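Long-range contacts in lipase (Acinetobacter baumannii, PDB 4OPM), which is a putative lipase of the alpha/beta hydrolase fold, which probably hydrolyses the ester bonds of triacylglycerols with a serine nucleophile: residues K44-L49 with N70-P76; T137-F141 with F291-E296; L178-M182 with D245-N249. All coordinates share one frame; numbering follows the deposited sequence.

Interaction 1: residues K44-L49 with N70-P76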
loop_
_atom_site.group_PDB
_atom_site.type_symbol
_atom_site.label_atom_id
_atom_site.label_comp_id
_atom_site.label_asym_id
_atom_site.label_seq_id
_atom_site.Cartn_x
_atom_site.Cartn_y
_atom_site.Cartn_z
ATOM N N LYS A 44 -6.980 17.930 -11.676
ATOM C CA LYS A 44 -5.615 17.724 -11.210
ATOM C C LYS A 44 -5.082 16.347 -11.612
ATOM O O LYS A 44 -5.875 15.442 -11.880
ATOM C CB LYS A 44 -5.553 17.914 -9.678
ATOM C CG LYS A 44 -6.054 19.283 -9.195
ATOM C CD LYS A 44 -5.094 20.415 -9.500
ATOM C CE LYS A 44 -5.527 21.680 -8.804
ATOM N NZ LYS A 44 -4.739 22.839 -9.289
ATOM N N PRO A 45 -3.734 16.153 -11.655
ATOM C CA PRO A 45 -3.203 14.825 -12.041
ATOM C C PRO A 45 -3.650 13.726 -11.072
ATOM O O PRO A 45 -3.715 13.949 -9.854
ATOM C CB PRO A 45 -1.680 15.025 -12.003
ATOM C CG PRO A 45 -1.477 16.508 -12.073
ATOM C CD PRO A 45 -2.640 17.088 -11.326
ATOM N N THR A 46 -4.005 12.559 -11.627
ATOM C CA THR A 46 -4.499 11.433 -10.845
ATOM C C THR A 46 -3.371 10.694 -10.133
ATOM O O THR A 46 -2.327 10.414 -10.731
ATOM C CB THR A 46 -5.302 10.469 -11.729
ATOM O OG1 THR A 46 -6.368 11.196 -12.329
ATOM C CG2 THR A 46 -5.878 9.284 -10.950
ATOM N N LEU A 47 -3.631 10.371 -8.848
ATOM C CA LEU A 47 -2.726 9.584 -7.981
ATOM C C LEU A 47 -3.473 8.388 -7.440
ATOM O O LEU A 47 -4.504 8.542 -6.776
ATOM C CB LEU A 47 -2.088 10.334 -6.773
ATOM C CG LEU A 47 -1.543 11.749 -6.857
ATOM C CD1 LEU A 47 -1.013 12.181 -5.498
ATOM C CD2 LEU A 47 -0.441 11.873 -7.857
ATOM N N LEU A 48 -2.948 7.185 -7.706
ATOM C CA LEU A 48 -3.532 5.944 -7.204
ATOM C C LEU A 48 -2.645 5.427 -6.075
ATOM O O LEU A 48 -1.461 5.169 -6.309
ATOM C CB LEU A 48 -3.687 4.901 -8.333
ATOM C CG LEU A 48 -4.232 3.515 -7.938
ATOM C CD1 LEU A 48 -5.687 3.595 -7.481
ATOM C CD2 LEU A 48 -4.081 2.516 -9.097
ATOM N N LEU A 49 -3.210 5.302 -4.854
ATOM C CA LEU A 49 -2.462 4.861 -3.670
ATOM C C LEU A 49 -2.905 3.482 -3.276
ATOM O O LEU A 49 -4.101 3.269 -3.049
ATOM C CB LEU A 49 -2.614 5.848 -2.487
ATOM C CG LEU A 49 -2.382 7.324 -2.784
ATOM C CD1 LEU A 49 -2.593 8.167 -1.537
ATOM C CD2 LEU A 49 -0.994 7.553 -3.333
ATOM N N ASN A 70 -3.603 19.574 -4.388
ATOM C CA ASN A 70 -3.074 19.718 -5.738
ATOM C C ASN A 70 -3.171 18.467 -6.619
ATOM O O ASN A 70 -2.767 18.520 -7.786
ATOM C CB ASN A 70 -1.630 20.207 -5.666
ATOM C CG ASN A 70 -1.560 21.597 -5.109
ATOM O OD1 ASN A 70 -2.330 22.479 -5.488
ATOM N ND2 ASN A 70 -0.716 21.801 -4.124
ATOM N N TYR A 71 -3.718 17.351 -6.095
ATOM C CA TYR A 71 -3.857 16.128 -6.882
ATOM C C TYR A 71 -5.235 15.497 -6.744
ATOM O O TYR A 71 -5.970 15.820 -5.813
ATOM C CB TYR A 71 -2.765 15.106 -6.503
ATOM C CG TYR A 71 -1.382 15.614 -6.842
ATOM C CD1 TYR A 71 -0.881 15.514 -8.140
ATOM C CD2 TYR A 71 -0.622 16.307 -5.903
ATOM C CE1 TYR A 71 0.349 16.065 -8.488
ATOM C CE2 TYR A 71 0.619 16.857 -6.240
ATOM C CZ TYR A 71 1.091 16.740 -7.538
ATOM O OH TYR A 71 2.291 17.288 -7.911
ATOM N N HIS A 72 -5.591 14.633 -7.711
ATOM C CA HIS A 72 -6.833 13.857 -7.708
ATOM C C HIS A 72 -6.467 12.475 -7.147
ATOM O O HIS A 72 -5.896 11.642 -7.847
ATOM C CB HIS A 72 -7.467 13.781 -9.100
ATOM C CG HIS A 72 -8.753 13.011 -9.122
ATOM N ND1 HIS A 72 -9.079 12.182 -10.176
ATOM C CD2 HIS A 72 -9.756 12.971 -8.209
ATOM C CE1 HIS A 72 -10.268 11.678 -9.886
ATOM N NE2 HIS A 72 -10.720 12.130 -8.715
ATOM N N VAL A 73 -6.787 12.251 -5.882
ATOM C CA VAL A 73 -6.334 11.069 -5.150
ATOM C C VAL A 73 -7.405 9.977 -5.129
ATOM O O VAL A 73 -8.555 10.242 -4.786
ATOM C CB VAL A 73 -5.879 11.492 -3.719
ATOM C CG1 VAL A 73 -5.378 10.300 -2.912
ATOM C CG2 VAL A 73 -4.807 12.585 -3.776
ATOM N N ILE A 74 -6.998 8.739 -5.474
ATOM C CA ILE A 74 -7.873 7.551 -5.473
ATOM C C ILE A 74 -7.218 6.483 -4.601
ATOM O O ILE A 74 -6.058 6.133 -4.827
ATOM C CB ILE A 74 -8.147 7.043 -6.913
ATOM C CG1 ILE A 74 -8.848 8.128 -7.777
ATOM C CG2 ILE A 74 -8.935 5.699 -6.911
ATOM C CD1 ILE A 74 -10.348 8.396 -7.414
ATOM N N ILE A 75 -7.946 5.991 -3.586
ATOM C CA ILE A 75 -7.366 5.030 -2.637
ATOM C C ILE A 75 -8.326 3.857 -2.427
ATOM O O ILE A 75 -9.213 3.925 -1.580
ATOM C CB ILE A 75 -6.995 5.676 -1.264
ATOM C CG1 ILE A 75 -6.509 7.131 -1.380
ATOM C CG2 ILE A 75 -6.002 4.772 -0.483
ATOM C CD1 ILE A 75 -6.269 7.827 -0.005
ATOM N N PRO A 76 -8.123 2.752 -3.135
ATOM C CA PRO A 76 -9.048 1.627 -2.971
ATOM C C PRO A 76 -8.730 0.727 -1.797
ATOM O O PRO A 76 -7.569 0.558 -1.408
ATOM C CB PRO A 76 -8.874 0.841 -4.285
ATOM C CG PRO A 76 -7.456 1.126 -4.713
ATOM C CD PRO A 76 -7.126 2.509 -4.203
HETATM O O HOH W 1 -7.746 13.606 -12.505
HETATM O O HOH W 2 -5.052 1.503 -1.131
#

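Interaction 2: residues T137-F141 with F291-E296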
loop_
_atom_site.group_PDB
_atom_site.type_symbol
_atom_site.label_atom_id
_atom_site.label_comp_id
_atom_site.label_asym_id
_atom_site.label_seq_id
_atom_site.Cartn_x
_atom_site.Cartn_y
_atom_site.Cartn_z
ATOM N N THR A 137 0.973 4.216 -16.845
ATOM C CA THR A 137 1.731 4.509 -15.626
ATOM C C THR A 137 2.638 5.740 -15.846
ATOM O O THR A 137 3.604 5.674 -16.611
ATOM C CB THR A 137 2.525 3.245 -15.203
ATOM O OG1 THR A 137 1.638 2.108 -15.160
ATOM C CG2 THR A 137 3.254 3.428 -13.861
ATOM N N LYS A 138 2.332 6.849 -15.161
ATOM C CA LYS A 138 3.087 8.106 -15.278
ATOM C C LYS A 138 4.312 8.107 -14.368
ATOM O O LYS A 138 5.323 8.713 -14.709
ATOM C CB LYS A 138 2.182 9.300 -14.945
ATOM C CG LYS A 138 2.697 10.638 -15.470
ATOM C CD LYS A 138 1.662 11.724 -15.264
ATOM C CE LYS A 138 1.920 12.927 -16.125
ATOM N NZ LYS A 138 0.771 13.871 -16.090
ATOM N N SER A 139 4.195 7.484 -13.190
ATOM C CA SER A 139 5.289 7.415 -12.217
ATOM C C SER A 139 4.993 6.329 -11.221
ATOM O O SER A 139 3.840 5.901 -11.084
ATOM C CB SER A 139 5.480 8.756 -11.495
ATOM O OG SER A 139 4.498 8.961 -10.490
ATOM N N LEU A 140 6.037 5.911 -10.507
ATOM C CA LEU A 140 5.937 4.870 -9.496
ATOM C C LEU A 140 6.589 5.336 -8.190
ATOM O O LEU A 140 7.694 5.875 -8.212
ATOM C CB LEU A 140 6.638 3.623 -10.048
ATOM C CG LEU A 140 6.211 2.245 -9.549
ATOM C CD1 LEU A 140 4.743 1.935 -9.924
ATOM C CD2 LEU A 140 7.096 1.176 -10.170
ATOM N N PHE A 141 5.904 5.132 -7.061
ATOM C CA PHE A 141 6.457 5.489 -5.764
ATOM C C PHE A 141 6.393 4.232 -4.920
ATOM O O PHE A 141 5.307 3.728 -4.640
ATOM C CB PHE A 141 5.728 6.680 -5.120
ATOM C CG PHE A 141 6.199 7.087 -3.736
ATOM C CD1 PHE A 141 7.528 6.909 -3.347
ATOM C CD2 PHE A 141 5.325 7.699 -2.840
ATOM C CE1 PHE A 141 7.960 7.301 -2.074
ATOM C CE2 PHE A 141 5.763 8.115 -1.581
ATOM C CZ PHE A 141 7.076 7.920 -1.205
ATOM N N PHE A 291 9.000 15.203 -6.215
ATOM C CA PHE A 291 9.094 14.135 -7.217
ATOM C C PHE A 291 7.930 14.263 -8.212
ATOM O O PHE A 291 8.168 14.296 -9.420
ATOM C CB PHE A 291 9.109 12.745 -6.552
ATOM C CG PHE A 291 9.019 11.590 -7.527
ATOM C CD1 PHE A 291 10.119 11.220 -8.307
ATOM C CD2 PHE A 291 7.826 10.892 -7.694
ATOM C CE1 PHE A 291 10.037 10.148 -9.206
ATOM C CE2 PHE A 291 7.740 9.828 -8.597
ATOM C CZ PHE A 291 8.845 9.461 -9.348
ATOM N N LEU A 292 6.688 14.365 -7.705
ATOM C CA LEU A 292 5.488 14.522 -8.537
ATOM C C LEU A 292 5.581 15.799 -9.382
ATOM O O LEU A 292 5.270 15.751 -10.577
ATOM C CB LEU A 292 4.225 14.544 -7.666
ATOM C CG LEU A 292 3.831 13.231 -6.978
ATOM C CD1 LEU A 292 2.708 13.482 -5.952
ATOM C CD2 LEU A 292 3.344 12.192 -8.008
ATOM N N LEU A 293 6.069 16.923 -8.786
ATOM C CA LEU A 293 6.209 18.179 -9.532
ATOM C C LEU A 293 7.204 18.013 -10.696
ATOM O O LEU A 293 6.938 18.486 -11.803
ATOM C CB LEU A 293 6.645 19.313 -8.599
ATOM C CG LEU A 293 6.379 20.739 -9.088
ATOM C CD1 LEU A 293 4.873 21.018 -9.200
ATOM C CD2 LEU A 293 7.010 21.746 -8.150
ATOM N N LYS A 294 8.329 17.319 -10.448
ATOM C CA LYS A 294 9.363 17.063 -11.447
ATOM C C LYS A 294 8.809 16.213 -12.605
ATOM O O LYS A 294 9.055 16.543 -13.772
ATOM C CB LYS A 294 10.565 16.377 -10.789
ATOM C CG LYS A 294 11.789 16.327 -11.696
ATOM C CD LYS A 294 13.035 15.864 -10.956
ATOM C CE LYS A 294 13.207 14.370 -11.032
ATOM N NZ LYS A 294 14.611 13.952 -10.781
ATOM N N VAL A 295 8.063 15.131 -12.286
ATOM C CA VAL A 295 7.467 14.246 -13.299
ATOM C C VAL A 295 6.452 15.042 -14.145
ATOM O O VAL A 295 6.436 14.903 -15.366
ATOM C CB VAL A 295 6.817 12.981 -12.671
ATOM C CG1 VAL A 295 6.050 12.154 -13.715
ATOM C CG2 VAL A 295 7.865 12.124 -11.963
ATOM N N GLU A 296 5.630 15.871 -13.492
ATOM C CA GLU A 296 4.624 16.693 -14.161
ATOM C C GLU A 296 5.253 17.717 -15.111
ATOM O O GLU A 296 4.705 17.935 -16.194
ATOM C CB GLU A 296 3.732 17.406 -13.131
ATOM C CG GLU A 296 2.653 16.501 -12.558
ATOM C CD GLU A 296 1.631 16.013 -13.567
ATOM O OE1 GLU A 296 1.142 16.835 -14.370
ATOM O OE2 GLU A 296 1.308 14.806 -13.544
#

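Interaction 3: residues L178-M182 with D245-N249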
loop_
_atom_site.group_PDB
_atom_site.type_symbol
_atom_site.label_atom_id
_atom_site.label_comp_id
_atom_site.label_asym_id
_atom_site.label_seq_id
_atom_site.Cartn_x
_atom_site.Cartn_y
_atom_site.Cartn_z
ATOM N N LEU A 178 2.400 -4.620 15.272
ATOM C CA LEU A 178 2.945 -3.253 15.318
ATOM C C LEU A 178 4.420 -3.253 15.711
ATOM O O LEU A 178 5.190 -2.455 15.166
ATOM C CB LEU A 178 2.159 -2.356 16.281
ATOM C CG LEU A 178 0.676 -2.137 15.956
ATOM C CD1 LEU A 178 -0.038 -1.466 17.112
ATOM C CD2 LEU A 178 0.502 -1.311 14.730
ATOM N N LYS A 179 4.815 -4.169 16.624
ATOM C CA LYS A 179 6.207 -4.299 17.082
ATOM C C LYS A 179 7.118 -4.776 15.948
ATOM O O LYS A 179 8.323 -4.518 15.988
ATOM C CB LYS A 179 6.318 -5.252 18.285
ATOM C CG LYS A 179 5.857 -4.597 19.589
ATOM C CD LYS A 179 5.818 -5.585 20.756
ATOM C CE LYS A 179 5.678 -4.905 22.104
ATOM N NZ LYS A 179 4.307 -4.375 22.336
ATOM N N GLN A 180 6.553 -5.480 14.945
ATOM C CA GLN A 180 7.364 -5.961 13.823
ATOM C C GLN A 180 7.356 -4.999 12.649
ATOM O O GLN A 180 8.320 -4.969 11.887
ATOM C CB GLN A 180 6.888 -7.353 13.315
ATOM C CG GLN A 180 6.598 -8.427 14.387
ATOM C CD GLN A 180 7.535 -8.443 15.572
ATOM O OE1 GLN A 180 7.092 -8.379 16.724
ATOM N NE2 GLN A 180 8.839 -8.500 15.331
ATOM N N THR A 181 6.249 -4.263 12.451
ATOM C CA THR A 181 6.094 -3.443 11.252
ATOM C C THR A 181 6.469 -1.973 11.440
ATOM O O THR A 181 6.561 -1.257 10.449
ATOM C CB THR A 181 4.649 -3.537 10.720
ATOM O OG1 THR A 181 3.742 -3.051 11.713
ATOM C CG2 THR A 181 4.279 -4.943 10.324
HETATM N N MSE A 182 6.596 -1.500 12.685
HETATM C CA MSE A 182 6.922 -0.092 12.889
HETATM C C MSE A 182 8.002 0.100 13.937
HETATM O O MSE A 182 8.052 -0.636 14.923
HETATM C CB MSE A 182 5.663 0.714 13.275
HETATM C CG MSE A 182 4.619 0.717 12.168
HETATM SE SE MSE A 182 3.187 1.955 12.532
HETATM C CE MSE A 182 2.389 1.054 13.668
ATOM N N ASP A 245 13.359 -1.192 8.925
ATOM C CA ASP A 245 12.382 -2.157 8.397
ATOM C C ASP A 245 12.794 -3.610 8.721
ATOM O O ASP A 245 13.837 -4.074 8.261
ATOM C CB ASP A 245 12.217 -1.984 6.879
ATOM C CG ASP A 245 11.011 -2.696 6.281
ATOM O OD1 ASP A 245 10.586 -3.740 6.841
ATOM O OD2 ASP A 245 10.525 -2.250 5.225
ATOM N N LYS A 246 11.963 -4.309 9.516
ATOM C CA LYS A 246 12.186 -5.710 9.935
ATOM C C LYS A 246 11.574 -6.720 8.972
ATOM O O LYS A 246 11.901 -7.911 9.036
ATOM C CB LYS A 246 11.542 -5.939 11.318
ATOM C CG LYS A 246 12.278 -5.260 12.471
ATOM C CD LYS A 246 11.470 -5.417 13.749
ATOM C CE LYS A 246 12.195 -4.826 14.926
ATOM N NZ LYS A 246 11.319 -4.782 16.130
ATOM N N ILE A 247 10.633 -6.265 8.135
ATOM C CA ILE A 247 9.881 -7.124 7.221
ATOM C C ILE A 247 10.657 -7.310 5.920
ATOM O O ILE A 247 10.827 -8.439 5.466
ATOM C CB ILE A 247 8.440 -6.563 6.980
ATOM C CG1 ILE A 247 7.710 -6.213 8.321
ATOM C CG2 ILE A 247 7.597 -7.514 6.107
ATOM C CD1 ILE A 247 7.621 -7.346 9.372
ATOM N N ILE A 248 11.067 -6.195 5.300
ATOM C CA ILE A 248 11.831 -6.152 4.051
ATOM C C ILE A 248 13.053 -5.292 4.348
ATOM O O ILE A 248 12.917 -4.073 4.520
ATOM C CB ILE A 248 10.977 -5.644 2.851
ATOM C CG1 ILE A 248 9.586 -6.364 2.786
ATOM C CG2 ILE A 248 11.750 -5.821 1.537
ATOM C CD1 ILE A 248 8.597 -5.809 1.779
ATOM N N ASN A 249 14.237 -5.927 4.457
ATOM C CA ASN A 249 15.479 -5.249 4.843
ATOM C C ASN A 249 15.857 -4.145 3.854
ATOM O O ASN A 249 15.716 -4.310 2.639
ATOM C CB ASN A 249 16.635 -6.235 5.028
ATOM C CG ASN A 249 16.861 -7.138 3.847
ATOM O OD1 ASN A 249 15.993 -7.944 3.476
ATOM N ND2 ASN A 249 18.037 -7.039 3.253
HETATM O O HOH W 3 9.732 -2.857 10.746
HETATM O O HOH W 4 10.426 -2.060 15.403
#

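Interaction 1: residues K44-L49 with N70-P76
L47 and Y71 pack closely against each other across K44-L49 and N70-P76, and L47 is worth following outward. Its CB sits just beyond H72 O. CG, swung beside its own backbone N (chi1 -42°), comes up to Y71 CB, and both methyls then lie against the same side of the tyrosine: CD1 lies 3.6 Å from Y71 CB and also reaches V73 CG2, while CD2 goes to Y71 CD1. P45 takes the ring from another direction, its CG meeting Y71 CE1 and its carbonyl O lying at the ring edge, in plane, 3.7 Å from Y71 CD1. L292 of helix 281-298 also packs on both L47 and Y71.

Further along this face L49 CD1 touches both V73 CG1, at 3.8 Å, and I75 CD1. On the opposite face L48 CD1 touches I74 CG2 and P76 CD, and both L48 and P76 also touch L101 of helix 94-107.

Between the two faces runs a regular ladder. H72 N donates to P45 O, L47 N to H72 O at 2.8 Å, I74 N to L47 O, and L49 N to I74 O at 3.0 Å. The T46 and H72 side chains lie side by side and share a water, which donates to K44 O, accepts from T46 OG1 at 2.8 Å and sits 3.0 Å from H72 ND1; with NE2 bonded to E38, both ring nitrogens have partners and the imidazole's rotation is fixed. A second water bridges L49 O and P76 O at the far end.

Two neighbouring parallel strands, at 22° to each other and joined through helix 61-64, form a beta-alpha-beta unit in the central sheet of the alpha/beta hydrolase fold.

Interaction 2: residues T137-F141 with F291-E296
The F291 ring meets S139 obliquely, CE2 lying 3.8 Å from S139 CB, while its CZ approaches L140 O from a similarly slanting direction. Against one face of the ring rests V295 CG2, one helical turn on, 3.8 Å above the plane and offset toward the rim. The carboxylate of E296 is the other flat group: K138 NZ reaches OE2 on its syn side at 2.8 Å, 32° out of the carboxylate plane, in a salt bridge. The lysine gets there because CG stands anti to the backbone N (chi1 -161°) and the rest of the chain is extended, sliding past V295 with CG 4.1 Å from V295 CG1. E296 instead bends at chi2, and the two side chains meet at about a right angle. H115 NE2 also bonds E296 OE2, giving that oxygen two partners and probably stabilising its negative charge. S139 OG bonds the other ring nitrogen, H115 ND1, so the histidine is gripped from both segments.

The 291-296 part of helix 281-298 thus runs nearly antiparallel to strand 139-141, at 168°, covering the sheet where strand 137-143 runs between strands 114-119 and 237-242; helix 121-132 packs against L140.

Interaction 3: residues L178-M182 with D245-N249
K246 reaches across from the loop after strand 237-242 to the end of helix 173-181, in an alpha/beta hydrolase fold where its neighbour D245 is probably the acid of a Ser-His-Asp triad with S120 and H274.

The direct polar contact is a single hydrogen bond: K246 NZ donates to K179 O at 3.0 Å, nearly along the carbonyl axis. Beyond CG the lysine is fully extended, which carries its aliphatic part past Q180 O, 3.4 Å from K246 CB, before the amine arrives at the helix end.

Two waters add indirect links. One donates to Q180 O at 2.8 Å and accepts from K246 N; the other donates to M182 O, on the selenomethionine that first departs from helical geometry, and accepts from K246 NZ at 3.0 Å.

Apolar packing falls to I247. Its CD1 lies 4.0 Å from Q180 CB, and CG1 stands 4.2 Å from T181 CG2, the two side chains running alongside and pointing the same way. I247 also touches H274 and Y156, placing this packing beside the probable catalytic histidine.

Within the loop, D245 OD2 is hydrogen-bonded to H274 ND1. I247 N meets D245 OD1 nearly along its C-O axis at 2.8 Å, an Asx turn. I248 N completes an Asx motif, reaching D245 OD1 from above the carboxylate plane at 2.9 Å.

From the N terminus, interaction 1 closes first, a short local loop of 20 residues that pairs strands 46-50 and 72-76. It is complete before interaction 2 opens at strand 137-143. Interaction 2 closes only at the C-terminal helix 281-298, and interaction 3 opens and closes within that long excursion, tying helix 173-181 to the loop following strand 237-242. None of the three cross. Interactions 1 and 2 touch through the same helix, where E296 OE2 lies 3.4 Å from P45 CB, and both reach the central sheet. Interaction 3 stands apart, its centre about 27 Å from each of the others' centres, at the probable catalytic end.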